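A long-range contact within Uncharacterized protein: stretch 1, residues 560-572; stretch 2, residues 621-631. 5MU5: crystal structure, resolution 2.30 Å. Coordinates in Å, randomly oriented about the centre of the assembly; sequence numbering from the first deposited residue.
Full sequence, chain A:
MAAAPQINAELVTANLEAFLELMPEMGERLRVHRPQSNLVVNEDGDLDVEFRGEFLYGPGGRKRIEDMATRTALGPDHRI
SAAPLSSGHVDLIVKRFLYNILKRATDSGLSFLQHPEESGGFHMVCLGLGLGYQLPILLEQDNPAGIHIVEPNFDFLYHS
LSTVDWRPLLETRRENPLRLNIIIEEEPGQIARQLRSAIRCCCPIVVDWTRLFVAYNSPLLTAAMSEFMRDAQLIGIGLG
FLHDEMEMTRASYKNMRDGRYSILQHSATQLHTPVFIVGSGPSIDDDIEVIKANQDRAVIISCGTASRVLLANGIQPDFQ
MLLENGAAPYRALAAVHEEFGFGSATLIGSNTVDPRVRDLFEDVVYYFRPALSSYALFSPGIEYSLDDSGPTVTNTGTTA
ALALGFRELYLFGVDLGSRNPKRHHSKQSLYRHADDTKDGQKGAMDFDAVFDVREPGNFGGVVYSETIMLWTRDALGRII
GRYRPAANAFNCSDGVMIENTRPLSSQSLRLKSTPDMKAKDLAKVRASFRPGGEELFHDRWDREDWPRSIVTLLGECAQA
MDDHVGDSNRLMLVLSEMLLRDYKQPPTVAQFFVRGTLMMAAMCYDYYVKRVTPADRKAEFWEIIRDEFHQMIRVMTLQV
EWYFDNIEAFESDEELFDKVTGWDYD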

# COMPACT_ATOMS: atom_id res chain seq x y z
N ALA A 560 12.45 -7.47 22.26
CA ALA A 560 13.07 -7.99 21.04
C ALA A 560 14.36 -7.26 20.74
O ALA A 560 15.36 -7.88 20.43
CB ALA A 560 12.11 -7.85 19.86
N MET A 561 14.34 -5.93 20.83
CA MET A 561 15.55 -5.13 20.66
C MET A 561 16.64 -5.53 21.68
O MET A 561 17.80 -5.70 21.31
CB MET A 561 15.20 -3.62 20.75
CG MET A 561 16.38 -2.67 20.84
SD MET A 561 17.47 -2.78 19.40
CE MET A 561 16.47 -1.88 18.22
N ASP A 562 16.26 -5.72 22.95
CA ASP A 562 17.24 -6.17 23.97
C ASP A 562 17.79 -7.56 23.66
O ASP A 562 18.97 -7.80 23.86
CB ASP A 562 16.66 -6.20 25.40
CG ASP A 562 16.55 -4.82 26.02
OD1 ASP A 562 17.13 -3.86 25.48
OD2 ASP A 562 15.86 -4.69 27.06
N ASP A 563 16.95 -8.46 23.20
CA ASP A 563 17.40 -9.82 22.93
C ASP A 563 18.23 -9.90 21.65
O ASP A 563 19.06 -10.79 21.54
CB ASP A 563 16.21 -10.78 22.81
CG ASP A 563 15.41 -10.89 24.11
OD1 ASP A 563 15.98 -10.67 25.20
OD2 ASP A 563 14.21 -11.22 24.03
N HIS A 564 18.02 -9.01 20.69
CA HIS A 564 18.68 -9.18 19.40
C HIS A 564 19.53 -8.03 18.89
O HIS A 564 20.01 -8.07 17.75
CB HIS A 564 17.65 -9.61 18.37
CG HIS A 564 16.94 -10.86 18.75
ND1 HIS A 564 17.57 -12.08 18.78
CD2 HIS A 564 15.68 -11.08 19.19
CE1 HIS A 564 16.72 -13.01 19.18
NE2 HIS A 564 15.57 -12.43 19.45
N VAL A 565 19.74 -7.03 19.75
CA VAL A 565 20.65 -5.94 19.46
C VAL A 565 21.95 -6.52 18.90
O VAL A 565 22.51 -7.46 19.48
CB VAL A 565 20.96 -5.07 20.73
CG1 VAL A 565 21.44 -5.93 21.90
CG2 VAL A 565 21.97 -3.98 20.40
N GLY A 566 22.40 -5.98 17.78
CA GLY A 566 23.64 -6.44 17.15
C GLY A 566 23.42 -7.44 16.02
O GLY A 566 24.30 -7.63 15.21
N ASP A 567 22.25 -8.09 15.96
CA ASP A 567 21.96 -9.09 14.94
C ASP A 567 20.81 -8.54 14.10
O ASP A 567 19.65 -8.78 14.40
CB ASP A 567 21.64 -10.47 15.57
CG ASP A 567 21.57 -11.60 14.53
OD1 ASP A 567 21.36 -11.31 13.32
OD2 ASP A 567 21.71 -12.79 14.94
N SER A 568 21.18 -7.81 13.05
CA SER A 568 20.23 -7.03 12.25
C SER A 568 19.10 -7.86 11.70
O SER A 568 17.94 -7.54 11.88
CB SER A 568 20.92 -6.34 11.06
OG SER A 568 21.95 -5.47 11.49
N ASN A 569 19.45 -8.93 11.02
CA ASN A 569 18.46 -9.71 10.34
C ASN A 569 17.52 -10.43 11.31
O ASN A 569 16.30 -10.42 11.11
CB ASN A 569 19.15 -10.67 9.38
CG ASN A 569 19.82 -9.95 8.22
OD1 ASN A 569 19.68 -8.72 8.04
ND2 ASN A 569 20.55 -10.71 7.41
N ARG A 570 18.07 -11.03 12.36
CA ARG A 570 17.25 -11.72 13.35
C ARG A 570 16.30 -10.73 14.04
O ARG A 570 15.13 -11.01 14.19
CB ARG A 570 18.13 -12.48 14.35
CG ARG A 570 17.35 -13.30 15.38
CD ARG A 570 16.37 -14.32 14.77
NE ARG A 570 16.98 -15.20 13.74
CZ ARG A 570 16.31 -16.11 13.02
NH1 ARG A 570 14.99 -16.29 13.19
NH2 ARG A 570 16.96 -16.84 12.12
N LEU A 571 16.83 -9.58 14.42
CA LEU A 571 16.03 -8.53 15.04
C LEU A 571 14.89 -8.10 14.16
O LEU A 571 13.77 -7.94 14.66
CB LEU A 571 16.90 -7.30 15.34
CG LEU A 571 16.17 -6.10 15.90
CD1 LEU A 571 15.35 -6.50 17.12
CD2 LEU A 571 17.18 -5.02 16.25
N MET A 572 15.17 -7.92 12.87
CA MET A 572 14.10 -7.53 11.90
C MET A 572 13.08 -8.61 11.71
O MET A 572 11.90 -8.33 11.63
CB MET A 572 14.65 -7.19 10.52
CG MET A 572 15.08 -5.76 10.32
SD MET A 572 13.87 -4.48 10.73
CE MET A 572 12.29 -5.16 10.19
N PHE A 621 27.42 1.94 18.61
CA PHE A 621 26.26 2.49 17.93
C PHE A 621 25.05 1.61 18.13
O PHE A 621 23.94 2.11 18.28
CB PHE A 621 26.52 2.71 16.45
CG PHE A 621 25.45 3.51 15.76
CD1 PHE A 621 25.04 4.73 16.27
CD2 PHE A 621 24.89 3.07 14.58
CE1 PHE A 621 24.07 5.47 15.62
CE2 PHE A 621 23.93 3.81 13.93
CZ PHE A 621 23.50 5.01 14.46
N TRP A 622 25.26 0.30 18.12
CA TRP A 622 24.20 -0.63 18.46
C TRP A 622 23.63 -0.35 19.86
O TRP A 622 22.44 -0.40 20.06
CB TRP A 622 24.68 -2.08 18.36
CG TRP A 622 24.36 -2.73 17.05
CD1 TRP A 622 25.24 -3.24 16.15
CD2 TRP A 622 23.05 -2.93 16.49
NE1 TRP A 622 24.58 -3.74 15.06
CE2 TRP A 622 23.23 -3.58 15.25
CE3 TRP A 622 21.76 -2.65 16.92
CZ2 TRP A 622 22.17 -3.94 14.43
CZ3 TRP A 622 20.70 -3.00 16.13
CH2 TRP A 622 20.90 -3.63 14.88
N GLU A 623 24.49 -0.06 20.84
CA GLU A 623 24.02 0.26 22.18
C GLU A 623 23.19 1.57 22.17
O GLU A 623 22.12 1.66 22.78
CB GLU A 623 25.19 0.32 23.17
CG GLU A 623 24.89 0.96 24.52
CD GLU A 623 23.64 0.42 25.22
OE1 GLU A 623 23.27 -0.76 25.04
OE2 GLU A 623 23.00 1.20 25.96
N ILE A 624 23.67 2.57 21.43
CA ILE A 624 22.90 3.81 21.23
C ILE A 624 21.51 3.54 20.66
O ILE A 624 20.51 4.12 21.12
CB ILE A 624 23.66 4.77 20.32
CG1 ILE A 624 24.83 5.38 21.11
CG2 ILE A 624 22.74 5.88 19.81
CD1 ILE A 624 25.81 6.18 20.28
N ILE A 625 21.46 2.69 19.64
CA ILE A 625 20.20 2.36 19.00
C ILE A 625 19.25 1.67 19.99
O ILE A 625 18.05 1.96 20.02
CB ILE A 625 20.45 1.43 17.80
CG1 ILE A 625 21.06 2.23 16.68
CG2 ILE A 625 19.16 0.79 17.31
CD1 ILE A 625 21.71 1.37 15.65
N ARG A 626 19.81 0.76 20.79
CA ARG A 626 19.02 0.02 21.75
C ARG A 626 18.42 0.97 22.74
O ARG A 626 17.23 0.93 23.01
CB ARG A 626 19.90 -1.01 22.47
CG ARG A 626 19.12 -2.00 23.33
CD ARG A 626 20.02 -2.67 24.38
NE ARG A 626 20.58 -1.65 25.25
CZ ARG A 626 19.90 -0.98 26.18
NH1 ARG A 626 18.62 -1.22 26.41
NH2 ARG A 626 20.52 -0.04 26.89
N ASP A 627 19.24 1.85 23.27
CA ASP A 627 18.80 2.75 24.32
C ASP A 627 17.74 3.75 23.82
O ASP A 627 16.73 3.96 24.48
CB ASP A 627 20.00 3.49 24.89
CG ASP A 627 19.66 4.30 26.09
OD1 ASP A 627 18.91 3.79 26.94
OD2 ASP A 627 20.13 5.44 26.19
N GLU A 628 17.99 4.35 22.66
CA GLU A 628 17.03 5.28 22.07
C GLU A 628 15.77 4.58 21.61
O GLU A 628 14.69 5.15 21.68
CB GLU A 628 17.66 6.06 20.92
CG GLU A 628 18.74 7.02 21.39
CD GLU A 628 18.24 8.15 22.29
OE1 GLU A 628 17.01 8.45 22.28
OE2 GLU A 628 19.08 8.77 23.00
N PHE A 629 15.89 3.34 21.15
CA PHE A 629 14.71 2.59 20.76
C PHE A 629 13.79 2.44 21.98
O PHE A 629 12.58 2.60 21.86
CB PHE A 629 15.11 1.25 20.16
CG PHE A 629 13.99 0.51 19.49
CD1 PHE A 629 13.58 0.85 18.20
CD2 PHE A 629 13.36 -0.56 20.14
CE1 PHE A 629 12.55 0.16 17.57
CE2 PHE A 629 12.33 -1.26 19.50
CZ PHE A 629 11.92 -0.89 18.22
N HIS A 630 14.38 2.15 23.14
CA HIS A 630 13.65 2.08 24.42
C HIS A 630 13.01 3.40 24.82
O HIS A 630 11.86 3.43 25.26
CB HIS A 630 14.55 1.62 25.56
CG HIS A 630 14.48 0.15 25.82
ND1 HIS A 630 13.76 -0.38 26.87
CD2 HIS A 630 15.04 -0.90 25.17
CE1 HIS A 630 13.87 -1.70 26.85
NE2 HIS A 630 14.64 -2.04 25.83
N GLN A 631 13.76 4.50 24.73
CA GLN A 631 13.18 5.80 25.03
C GLN A 631 12.00 6.08 24.10
O GLN A 631 10.98 6.58 24.55
CB GLN A 631 14.21 6.92 24.96
CG GLN A 631 15.06 7.05 26.23
CD GLN A 631 16.11 8.16 26.15
OE1 GLN A 631 15.89 9.22 25.54
NE2 GLN A 631 17.26 7.92 26.78

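Helix 560-564 runs nearly antiparallel to helix 621-631, at 166° with the axes 9.9 Å apart at closest approach, and the turn and second helix that follow it extend the contact along Trp622. Together the two stretches bury 543 Å².

The apolar contacts centre on two residues. Met561 points toward the partner helix at the level of Arg626, and its flexible, unbranched chain fills the space between Ile625 and Phe629: CE lies 3.9 Å from Ile625 CG2, CB lies 3.6 Å from Phe629 CD2, and the CE methyl sits over the face of the Phe629 ring in a CH-pi contact, 3.9 Å from its centroid. Met561 CG also packs on the aliphatic part of Arg626, 3.8 Å from Arg626 CG. Trp622 offers a broad surface to the other end of the contact. Val565 CG2 is 3.7 Å from Trp622 CE3, and Leu571 CD2 reaches within 4.1 Å of Trp622 CZ3; both are branched aliphatic side chains, whose methyls can pack on the six-membered part of the indole without needing a polar partner.

The backbone also packs against the indole. A type II turn from His564 to Asp567 places the Gly566 backbone over one face of the ring, with Gly566 CA 3.4 Å from the centroid of the five-membered ring of Trp622, a CH-pi contact. Glycine suits the phi/psi of 97/-19, where a CB would jam against the preceding carbonyl oxygen. Ser568 OG meets the ring edge, 3.3 Å from Trp622 CZ2. Trp622 NE1 is buried without a partner.

Polar contacts lie beside Met561. Asp562 OD1 accepts a hydrogen bond from Arg626 NH1 at 3.2 Å, part of a salt bridge, and a weak one from His630 NE2 at 3.1 Å. A short carboxylate can thus serve donors one helical turn apart. Glu623 steadies the guanidinium: its OE1 lies 2.8 Å from Arg626 NE and its OE2 2.9 Å from Arg626 NH2, leaving NH1 for Asp562.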